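Local coordinates for uncharacterized protein (Mycobacterium tuberculosis, PDB 3DBO) that is the probable toxin of a type II toxin-antitoxin system, a magnesium-using PIN-family ribonuclease whose limited activity was seen in complex with its antitoxin, at residues A98-H103 / W117-A122. Residues are numbered along the deposited sequence; the frame is centred on the assembly and turned at random. Where two conformers were deposited one is given.
Sequences ARLRIH and WIAAVA
L100 faces A120 across two helices, with their CA atoms 7.3 Å apart. Both segments are helical throughout. Segment 98-103 belongs to helix 91-107 and segment 117-122 to helix 113-124. The buried area is small, 84 Å² summed over both sides, and a single leucine meets two alanines. L100 points its CB toward the other helix. Chi1 of -60° turns CG of L100 opposite its carbonyl carbon, and chi2 of 177° sets CD1 anti to CA. CD1 is therefore the branch that reaches across. It meets the backbone of the second helix. L100 CD1 lies 4.0 Å from A120 CA. A120 N is 4.1 Å from L100 CD1. A119 C is 4.2 Å from L100 CD1, and A119 CB flanks it at 4.4 Å. The short side chains of A119 and A120 let the leucine come up to the main chain between them. The contact is apolar, and all three residues are buried. L116 and V145 add further apolar surface around L100, and L139 touches A119. On the neighbouring turn, W117 stacks its ring with W97 of the first helix. A119 lies about 6 Å, side chain to side chain, from D115, a predicted magnesium ligand. The contact thus joins two successive helices of the PIN domain, close to its predicted metal site.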
loop_
_atom_site.group_PDB
_atom_site.type_symbol
_atom_site.label_atom_id
_atom_site.label_comp_id
_atom_site.label_asym_id
_atom_site.label_seq_id
_atom_site.Cartn_x
_atom_site.Cartn_y
_atom_site.Cartn_z
ATOM N N ALA B 98 -2.150 9.764 14.397
ATOM C CA ALA B 98 -1.824 10.984 15.140
ATOM C C ALA B 98 -0.389 10.947 15.705
ATOM O O ALA B 98 0.333 11.935 15.602
ATOM C CB ALA B 98 -2.860 11.217 16.283
ATOM N N ARG B 99 -0.008 9.835 16.331
ATOM C CA ARG B 99 1.340 9.665 16.889
ATOM C C ARG B 99 2.398 9.803 15.789
ATOM O O ARG B 99 3.367 10.556 15.939
ATOM C CB ARG B 99 1.483 8.289 17.570
ATOM C CG ARG B 99 2.825 8.090 18.276
ATOM C CD ARG B 99 2.844 6.886 19.232
ATOM N NE ARG B 99 4.073 6.916 20.030
ATOM C CZ ARG B 99 4.230 6.364 21.234
ATOM N NH1 ARG B 99 3.225 5.725 21.822
ATOM N NH2 ARG B 99 5.404 6.470 21.862
ATOM N N LEU B 100 2.196 9.076 14.694
ATOM C CA LEU B 100 3.150 9.115 13.569
ATOM C C LEU B 100 3.212 10.498 12.921
ATOM O O LEU B 100 4.294 10.990 12.577
ATOM C CB LEU B 100 2.842 8.009 12.541
ATOM C CG LEU B 100 2.887 6.562 13.052
ATOM C CD1 LEU B 100 2.488 5.594 11.939
ATOM C CD2 LEU B 100 4.262 6.210 13.641
ATOM N N ARG B 101 2.057 11.142 12.774
ATOM C CA ARG B 101 1.990 12.496 12.230
ATOM C C ARG B 101 2.766 13.521 13.063
ATOM O O ARG B 101 3.482 14.363 12.504
ATOM C CB ARG B 101 0.527 12.966 12.046
ATOM C CG ARG B 101 0.382 14.320 11.344
ATOM C CD ARG B 101 0.895 14.267 9.924
ATOM N NE ARG B 101 1.173 15.589 9.350
ATOM C CZ ARG B 101 2.351 16.216 9.417
ATOM N NH1 ARG B 101 3.366 15.681 10.055
ATOM N NH2 ARG B 101 2.507 17.398 8.823
ATOM N N ILE B 102 2.633 13.460 14.381
ATOM C CA ILE B 102 3.389 14.418 15.212
ATOM C C ILE B 102 4.905 14.095 15.177
ATOM O O ILE B 102 5.727 15.009 15.084
ATOM C CB ILE B 102 2.849 14.454 16.673
ATOM C CG1 ILE B 102 1.605 15.317 16.725
ATOM C CG2 ILE B 102 3.820 15.161 17.630
ATOM C CD1 ILE B 102 1.929 16.772 16.637
ATOM N N HIS B 103 5.243 12.808 15.176
ATOM C CA HIS B 103 6.632 12.369 15.012
ATOM C C HIS B 103 7.258 13.049 13.781
ATOM O O HIS B 103 8.323 13.685 13.883
ATOM C CB HIS B 103 6.690 10.839 14.922
ATOM C CG HIS B 103 8.079 10.286 14.814
ATOM N ND1 HIS B 103 8.971 10.310 15.864
ATOM C CD2 HIS B 103 8.721 9.685 13.783
ATOM C CE1 HIS B 103 10.107 9.749 15.482
ATOM N NE2 HIS B 103 9.986 9.371 14.222
ATOM N N TRP B 117 -1.658 7.027 6.375
ATOM C CA TRP B 117 -2.801 6.165 6.721
ATOM C C TRP B 117 -2.470 4.672 6.581
ATOM O O TRP B 117 -2.793 3.877 7.444
ATOM C CB TRP B 117 -4.058 6.542 5.898
ATOM C CG TRP B 117 -4.718 7.838 6.361
ATOM C CD1 TRP B 117 -4.840 9.011 5.672
ATOM C CD2 TRP B 117 -5.370 8.036 7.617
ATOM N NE1 TRP B 117 -5.543 9.951 6.442
ATOM C CE2 TRP B 117 -5.860 9.368 7.642
ATOM C CE3 TRP B 117 -5.566 7.217 8.739
ATOM C CZ2 TRP B 117 -6.547 9.901 8.755
ATOM C CZ3 TRP B 117 -6.253 7.755 9.859
ATOM C CH2 TRP B 117 -6.744 9.076 9.835
ATOM N N ILE B 118 -1.811 4.297 5.494
ATOM C CA ILE B 118 -1.368 2.913 5.327
ATOM C C ILE B 118 -0.446 2.471 6.468
ATOM O O ILE B 118 -0.691 1.431 7.093
ATOM C CB ILE B 118 -0.711 2.695 3.956
ATOM C CG1 ILE B 118 -1.777 2.839 2.853
ATOM C CG2 ILE B 118 -0.100 1.274 3.871
ATOM C CD1 ILE B 118 -1.151 2.973 1.434
ATOM N N ALA B 119 0.582 3.278 6.745
ATOM C CA ALA B 119 1.537 2.996 7.814
ATOM C C ALA B 119 0.832 2.940 9.170
ATOM O O ALA B 119 1.142 2.074 9.991
ATOM C CB ALA B 119 2.627 4.047 7.832
ATOM N N ALA B 120 -0.144 3.836 9.386
ATOM C CA ALA B 120 -0.914 3.827 10.641
ATOM C C ALA B 120 -1.695 2.530 10.822
ATOM O O ALA B 120 -1.710 1.940 11.905
ATOM C CB ALA B 120 -1.847 5.074 10.728
ATOM N N VAL B 121 -2.355 2.081 9.763
ATOM C CA VAL B 121 -3.086 0.825 9.808
ATOM C C VAL B 121 -2.145 -0.354 10.135
ATOM O O VAL B 121 -2.407 -1.145 11.068
ATOM C CB VAL B 121 -3.847 0.582 8.460
ATOM C CG1 VAL B 121 -4.355 -0.883 8.338
ATOM C CG2 VAL B 121 -5.023 1.595 8.323
ATOM N N ALA B 122 -1.059 -0.464 9.375
ATOM C CA ALA B 122 -0.097 -1.539 9.607
ATOM C C ALA B 122 0.492 -1.491 11.020
ATOM O O ALA B 122 0.455 -2.513 11.740
ATOM C CB ALA B 122 1.021 -1.504 8.529
#